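Local coordinates for 190aa long hypothetical protein (Pyrococcus horikoshii, PDB 2DDZ) that is of unknown function but forms a hexamer and is probably a distant relative of the class II tRNA synthetases, at residues R13-A26 with D66-H78. Sequence-based numbering, arbitrary orientation.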
loop_
_atom_site.group_PDB
_atom_site.type_symbol
_atom_site.label_atom_id
_atom_site.label_comp_id
_atom_site.label_asym_id
_atom_site.label_seq_id
_atom_site.Cartn_x
_atom_site.Cartn_y
_atom_site.Cartn_z
ATOM N N ARG E 13 -1.235 -35.933 -15.512
ATOM C CA ARG E 13 -2.356 -35.011 -15.543
ATOM C C ARG E 13 -2.688 -34.643 -14.114
ATOM O O ARG E 13 -2.538 -35.452 -13.200
ATOM C CB ARG E 13 -3.594 -35.651 -16.166
ATOM C CG ARG E 13 -3.446 -35.981 -17.620
ATOM C CD ARG E 13 -4.793 -35.957 -18.315
ATOM N NE ARG E 13 -4.677 -36.302 -19.731
ATOM C CZ ARG E 13 -3.805 -35.759 -20.577
ATOM N NH1 ARG E 13 -3.784 -36.147 -21.842
ATOM N NH2 ARG E 13 -2.954 -34.834 -20.161
ATOM N N ILE E 14 -3.138 -33.412 -13.933
ATOM C CA ILE E 14 -3.528 -32.924 -12.622
ATOM C C ILE E 14 -4.882 -32.276 -12.828
ATOM O O ILE E 14 -5.034 -31.459 -13.737
ATOM C CB ILE E 14 -2.548 -31.862 -12.099
ATOM C CG1 ILE E 14 -1.142 -32.452 -11.977
ATOM C CG2 ILE E 14 -3.008 -31.376 -10.747
ATOM C CD1 ILE E 14 -1.099 -33.672 -11.073
ATOM N N ASP E 15 -5.866 -32.641 -12.007
ATOM C CA ASP E 15 -7.203 -32.068 -12.145
ATOM C C ASP E 15 -7.391 -30.770 -11.350
ATOM O O ASP E 15 -6.902 -30.623 -10.228
ATOM C CB ASP E 15 -8.277 -33.087 -11.733
ATOM C CG ASP E 15 -8.196 -34.389 -12.534
ATOM O OD1 ASP E 15 -8.030 -34.328 -13.772
ATOM O OD2 ASP E 15 -8.307 -35.475 -11.922
ATOM N N TYR E 16 -8.109 -29.828 -11.945
ATOM C CA TYR E 16 -8.373 -28.544 -11.307
ATOM C C TYR E 16 -9.753 -28.542 -10.650
ATOM O O TYR E 16 -10.774 -28.596 -11.334
ATOM C CB TYR E 16 -8.304 -27.428 -12.352
ATOM C CG TYR E 16 -8.543 -26.044 -11.795
ATOM C CD1 TYR E 16 -7.636 -25.465 -10.910
ATOM C CD2 TYR E 16 -9.682 -25.316 -12.149
ATOM C CE1 TYR E 16 -7.858 -24.193 -10.388
ATOM C CE2 TYR E 16 -9.914 -24.046 -11.636
ATOM C CZ TYR E 16 -8.998 -23.493 -10.755
ATOM O OH TYR E 16 -9.215 -22.249 -10.227
ATOM N N ASP E 17 -9.789 -28.493 -9.324
ATOM C CA ASP E 17 -11.065 -28.453 -8.622
ATOM C C ASP E 17 -11.217 -27.074 -7.966
ATOM O O ASP E 17 -12.071 -26.867 -7.090
ATOM C CB ASP E 17 -11.140 -29.576 -7.579
ATOM C CG ASP E 17 -10.175 -29.385 -6.425
ATOM O OD1 ASP E 17 -9.046 -28.903 -6.647
ATOM O OD2 ASP E 17 -10.546 -29.740 -5.288
ATOM N N GLY E 18 -10.385 -26.138 -8.428
ATOM C CA GLY E 18 -10.392 -24.776 -7.928
ATOM C C GLY E 18 -9.410 -24.474 -6.805
ATOM O O GLY E 18 -9.002 -23.320 -6.640
ATOM N N SER E 19 -9.015 -25.490 -6.039
ATOM C CA SER E 19 -8.110 -25.275 -4.908
ATOM C C SER E 19 -6.688 -24.858 -5.276
ATOM O O SER E 19 -5.908 -24.476 -4.406
ATOM C CB SER E 19 -8.068 -26.518 -3.997
ATOM O OG SER E 19 -7.467 -27.628 -4.648
ATOM N N ALA E 20 -6.343 -24.919 -6.555
ATOM C CA ALA E 20 -5.006 -24.513 -6.969
ATOM C C ALA E 20 -4.895 -22.987 -6.989
ATOM O O ALA E 20 -3.806 -22.436 -7.129
ATOM C CB ALA E 20 -4.682 -25.089 -8.340
ATOM N N ILE E 21 -6.031 -22.313 -6.829
ATOM C CA ILE E 21 -6.082 -20.850 -6.818
ATOM C C ILE E 21 -5.534 -20.289 -5.512
ATOM O O ILE E 21 -5.194 -19.111 -5.435
ATOM C CB ILE E 21 -7.530 -20.333 -6.984
ATOM C CG1 ILE E 21 -7.501 -18.891 -7.486
ATOM C CG2 ILE E 21 -8.285 -20.440 -5.654
ATOM C CD1 ILE E 21 -6.930 -18.757 -8.881
ATOM N N ARG E 22 -5.449 -21.138 -4.484
ATOM C CA ARG E 22 -4.931 -20.712 -3.170
ATOM C C ARG E 22 -3.468 -20.269 -3.171
ATOM O O ARG E 22 -2.657 -20.704 -3.998
ATOM C CB ARG E 22 -5.087 -21.815 -2.091
ATOM C CG ARG E 22 -6.558 -22.223 -1.881
ATOM C CD ARG E 22 -6.752 -22.819 -0.543
ATOM N NE ARG E 22 -7.990 -23.502 -0.324
ATOM C CZ ARG E 22 -8.324 -23.917 0.898
ATOM N NH1 ARG E 22 -9.486 -24.498 1.069
ATOM N NH2 ARG E 22 -7.482 -23.763 1.929
ATOM N N SER E 23 -3.121 -19.453 -2.180
ATOM C CA SER E 23 -1.766 -18.944 -2.067
ATOM C C SER E 23 -0.761 -20.019 -1.715
ATOM O O SER E 23 -1.060 -20.945 -0.962
ATOM C CB SER E 23 -1.685 -17.806 -1.033
ATOM O OG SER E 23 -1.978 -18.248 0.284
ATOM N N HIS E 24 0.436 -19.868 -2.273
ATOM C CA HIS E 24 1.548 -20.781 -2.057
ATOM C C HIS E 24 1.289 -22.179 -2.614
ATOM O O HIS E 24 1.980 -23.122 -2.262
ATOM C CB HIS E 24 1.888 -20.855 -0.565
ATOM C CG HIS E 24 2.527 -19.611 -0.022
ATOM N ND1 HIS E 24 3.845 -19.281 -0.264
ATOM C CD2 HIS E 24 2.039 -18.638 0.785
ATOM C CE1 HIS E 24 4.143 -18.163 0.376
ATOM N NE2 HIS E 24 3.064 -17.754 1.020
ATOM N N TRP E 25 0.309 -22.301 -3.506
ATOM C CA TRP E 25 -0.007 -23.596 -4.094
ATOM C C TRP E 25 1.217 -24.237 -4.767
ATOM O O TRP E 25 1.587 -25.370 -4.452
ATOM C CB TRP E 25 -1.136 -23.456 -5.109
ATOM C CG TRP E 25 -1.520 -24.753 -5.732
ATOM C CD1 TRP E 25 -2.173 -25.784 -5.130
ATOM C CD2 TRP E 25 -1.245 -25.177 -7.073
ATOM N NE1 TRP E 25 -2.322 -26.828 -6.010
ATOM C CE2 TRP E 25 -1.762 -26.484 -7.210
ATOM C CE3 TRP E 25 -0.611 -24.582 -8.169
ATOM C CZ2 TRP E 25 -1.668 -27.210 -8.406
ATOM C CZ3 TRP E 25 -0.517 -25.306 -9.366
ATOM C CH2 TRP E 25 -1.043 -26.606 -9.470
ATOM N N ALA E 26 1.833 -23.498 -5.690
ATOM C CA ALA E 26 3.008 -23.962 -6.410
ATOM C C ALA E 26 4.151 -24.328 -5.466
ATOM O O ALA E 26 4.830 -25.329 -5.672
ATOM C CB ALA E 26 3.479 -22.887 -7.417
ATOM N N ASP E 66 -13.888 -32.136 -19.128
ATOM C CA ASP E 66 -13.160 -33.376 -18.885
ATOM C C ASP E 66 -11.696 -33.256 -19.274
ATOM O O ASP E 66 -10.859 -34.020 -18.801
ATOM C CB ASP E 66 -13.801 -34.546 -19.644
ATOM C CG ASP E 66 -15.163 -34.939 -19.080
ATOM O OD1 ASP E 66 -15.282 -35.121 -17.843
ATOM O OD2 ASP E 66 -16.115 -35.075 -19.878
ATOM N N ASP E 67 -11.385 -32.288 -20.128
ATOM C CA ASP E 67 -10.018 -32.104 -20.584
ATOM C C ASP E 67 -9.724 -30.628 -20.843
ATOM O O ASP E 67 -10.248 -30.034 -21.790
ATOM C CB ASP E 67 -9.807 -32.925 -21.851
ATOM C CG ASP E 67 -8.354 -33.112 -22.180
ATOM O OD1 ASP E 67 -7.560 -33.323 -21.234
ATOM O OD2 ASP E 67 -8.009 -33.067 -23.379
ATOM N N MET E 68 -8.853 -30.053 -20.018
ATOM C CA MET E 68 -8.524 -28.630 -20.120
ATOM C C MET E 68 -7.051 -28.361 -19.812
ATOM O O MET E 68 -6.421 -29.098 -19.046
ATOM C CB MET E 68 -9.420 -27.870 -19.117
ATOM C CG MET E 68 -9.462 -26.336 -19.184
ATOM S SD MET E 68 -10.537 -25.604 -17.896
ATOM C CE MET E 68 -11.963 -25.633 -18.691
ATOM N N VAL E 69 -6.501 -27.321 -20.434
ATOM C CA VAL E 69 -5.125 -26.890 -20.176
ATOM C C VAL E 69 -5.267 -25.788 -19.107
ATOM O O VAL E 69 -5.947 -24.778 -19.332
ATOM C CB VAL E 69 -4.451 -26.286 -21.438
ATOM C CG1 VAL E 69 -3.122 -25.643 -21.061
ATOM C CG2 VAL E 69 -4.208 -27.375 -22.479
ATOM N N HIS E 70 -4.641 -25.989 -17.951
ATOM C CA HIS E 70 -4.733 -25.029 -16.850
ATOM C C HIS E 70 -3.479 -24.196 -16.647
ATOM O O HIS E 70 -2.353 -24.695 -16.788
ATOM C CB HIS E 70 -5.030 -25.767 -15.537
ATOM C CG HIS E 70 -6.301 -26.558 -15.556
ATOM N ND1 HIS E 70 -7.545 -25.974 -15.434
ATOM C CD2 HIS E 70 -6.522 -27.889 -15.690
ATOM C CE1 HIS E 70 -8.476 -26.909 -15.492
ATOM N NE2 HIS E 70 -7.881 -28.081 -15.646
ATOM N N TYR E 71 -3.671 -22.925 -16.308
ATOM C CA TYR E 71 -2.538 -22.044 -16.031
ATOM C C TYR E 71 -2.755 -21.457 -14.657
ATOM O O TYR E 71 -3.764 -20.803 -14.412
ATOM C CB TYR E 71 -2.430 -20.887 -17.030
ATOM C CG TYR E 71 -2.308 -21.296 -18.470
ATOM C CD1 TYR E 71 -3.410 -21.790 -19.163
ATOM C CD2 TYR E 71 -1.094 -21.174 -19.154
ATOM C CE1 TYR E 71 -3.318 -22.152 -20.506
ATOM C CE2 TYR E 71 -0.988 -21.538 -20.507
ATOM C CZ TYR E 71 -2.112 -22.025 -21.171
ATOM O OH TYR E 71 -2.041 -22.378 -22.495
ATOM N N ILE E 72 -1.816 -21.696 -13.756
ATOM C CA ILE E 72 -1.927 -21.160 -12.418
ATOM C C ILE E 72 -0.766 -20.236 -12.179
ATOM O O ILE E 72 0.393 -20.645 -12.156
ATOM C CB ILE E 72 -1.957 -22.263 -11.374
ATOM C CG1 ILE E 72 -3.339 -22.904 -11.393
ATOM C CG2 ILE E 72 -1.653 -21.699 -9.988
ATOM C CD1 ILE E 72 -3.320 -24.243 -10.804
ATOM N N LEU E 73 -1.105 -18.969 -12.015
ATOM C CA LEU E 73 -0.129 -17.937 -11.809
ATOM C C LEU E 73 -0.170 -17.341 -10.406
ATOM O O LEU E 73 -1.247 -17.108 -9.850
ATOM C CB LEU E 73 -0.359 -16.850 -12.851
ATOM C CG LEU E 73 0.529 -15.616 -12.769
ATOM C CD1 LEU E 73 1.981 -16.023 -12.961
ATOM C CD2 LEU E 73 0.096 -14.624 -13.830
ATOM N N GLU E 74 1.010 -17.129 -9.824
ATOM C CA GLU E 74 1.111 -16.504 -8.512
ATOM C C GLU E 74 2.228 -15.468 -8.530
ATOM O O GLU E 74 3.359 -15.746 -8.909
ATOM C CB GLU E 74 1.361 -17.522 -7.395
ATOM C CG GLU E 74 1.250 -16.887 -5.995
ATOM C CD GLU E 74 0.991 -17.909 -4.889
ATOM O OE1 GLU E 74 1.414 -19.071 -5.036
ATOM O OE2 GLU E 74 0.384 -17.551 -3.857
ATOM N N LEU E 75 1.875 -14.253 -8.138
ATOM C CA LEU E 75 2.815 -13.151 -8.110
ATOM C C LEU E 75 2.800 -12.478 -6.746
ATOM O O LEU E 75 1.767 -11.995 -6.270
ATOM C CB LEU E 75 2.461 -12.128 -9.200
ATOM C CG LEU E 75 2.506 -12.649 -10.637
ATOM C CD1 LEU E 75 2.183 -11.533 -11.595
ATOM C CD2 LEU E 75 3.892 -13.210 -10.932
ATOM N N PHE E 76 3.964 -12.444 -6.124
ATOM C CA PHE E 76 4.093 -11.835 -4.826
ATOM C C PHE E 76 4.371 -10.349 -4.975
ATOM O O PHE E 76 5.465 -9.855 -4.704
ATOM C CB PHE E 76 5.187 -12.553 -4.042
ATOM C CG PHE E 76 4.858 -13.991 -3.763
ATOM C CD1 PHE E 76 5.097 -14.974 -4.722
ATOM C CD2 PHE E 76 4.253 -14.355 -2.556
ATOM C CE1 PHE E 76 4.736 -16.309 -4.480
ATOM C CE2 PHE E 76 3.890 -15.687 -2.301
ATOM C CZ PHE E 76 4.131 -16.664 -3.264
ATOM N N TRP E 77 3.350 -9.653 -5.443
ATOM C CA TRP E 77 3.399 -8.221 -5.651
ATOM C C TRP E 77 2.396 -7.682 -4.664
ATOM O O TRP E 77 1.904 -8.429 -3.826
ATOM C CB TRP E 77 2.960 -7.896 -7.079
ATOM C CG TRP E 77 3.833 -8.533 -8.122
ATOM C CD1 TRP E 77 4.961 -9.283 -7.910
ATOM C CD2 TRP E 77 3.688 -8.427 -9.542
ATOM N NE1 TRP E 77 5.526 -9.641 -9.107
ATOM C CE2 TRP E 77 4.766 -9.130 -10.126
ATOM C CE3 TRP E 77 2.752 -7.804 -10.379
ATOM C CZ2 TRP E 77 4.935 -9.223 -11.511
ATOM C CZ3 TRP E 77 2.921 -7.898 -11.754
ATOM C CH2 TRP E 77 4.005 -8.603 -12.305
ATOM N N HIS E 78 2.086 -6.395 -4.749
ATOM C CA HIS E 78 1.101 -5.835 -3.838
ATOM C C HIS E 78 -0.213 -6.547 -4.161
ATOM O O HIS E 78 -0.648 -6.544 -5.310
ATOM C CB HIS E 78 0.933 -4.332 -4.062
ATOM C CG HIS E 78 0.088 -3.665 -3.020
ATOM N ND1 HIS E 78 -0.597 -2.490 -3.248
ATOM C CD2 HIS E 78 -0.173 -4.008 -1.736
ATOM C CE1 HIS E 78 -1.243 -2.139 -2.148
ATOM N NE2 HIS E 78 -1.001 -3.042 -1.217
HETATM O O HOH W 1 0.742 -21.033 -6.627
#
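Glu74 and the backbone N of His24 make the central polar bond between strand 68-75 and the loop that leads into helix 25-30. His24 N donates to Glu74 OE2 (2.8 Å, N-H...O 165°) on that oxygen's syn lone pair; a weaker, bent bond reaches OE1. Chi1 of -171° and an extended chain beyond CG carry the Glu74 carboxylate off the strand to the helix start, where a water donates to OE1 (2.6 Å) and accepts from Ala26 N. Ser131 OG also bonds OE2, so both oxygens of this buried acid are engaged. Shortened to an alanine, this position would probably leave the N-H of His24, the N-cap residue, without its acceptor and the water without its carboxylate mate. Two residues earlier on the strand, Ile72 lays CD1 over the six-membered ring of Trp25, 3.7 Å from its centroid. Tyr16 CB sits over one face of the His70 imidazole, though its modelled closeness is doubtful; the His70 ring finds a polar partner in His135. Asp67 salt-bridges Arg41, with the Arg13 guanidinium nearby but not bonded. Together these contacts lay an irregular loop across one face of a mixed beta-sheet, the strand's carboxylate taking one N-H directly and a second through a water at a helix N-terminus.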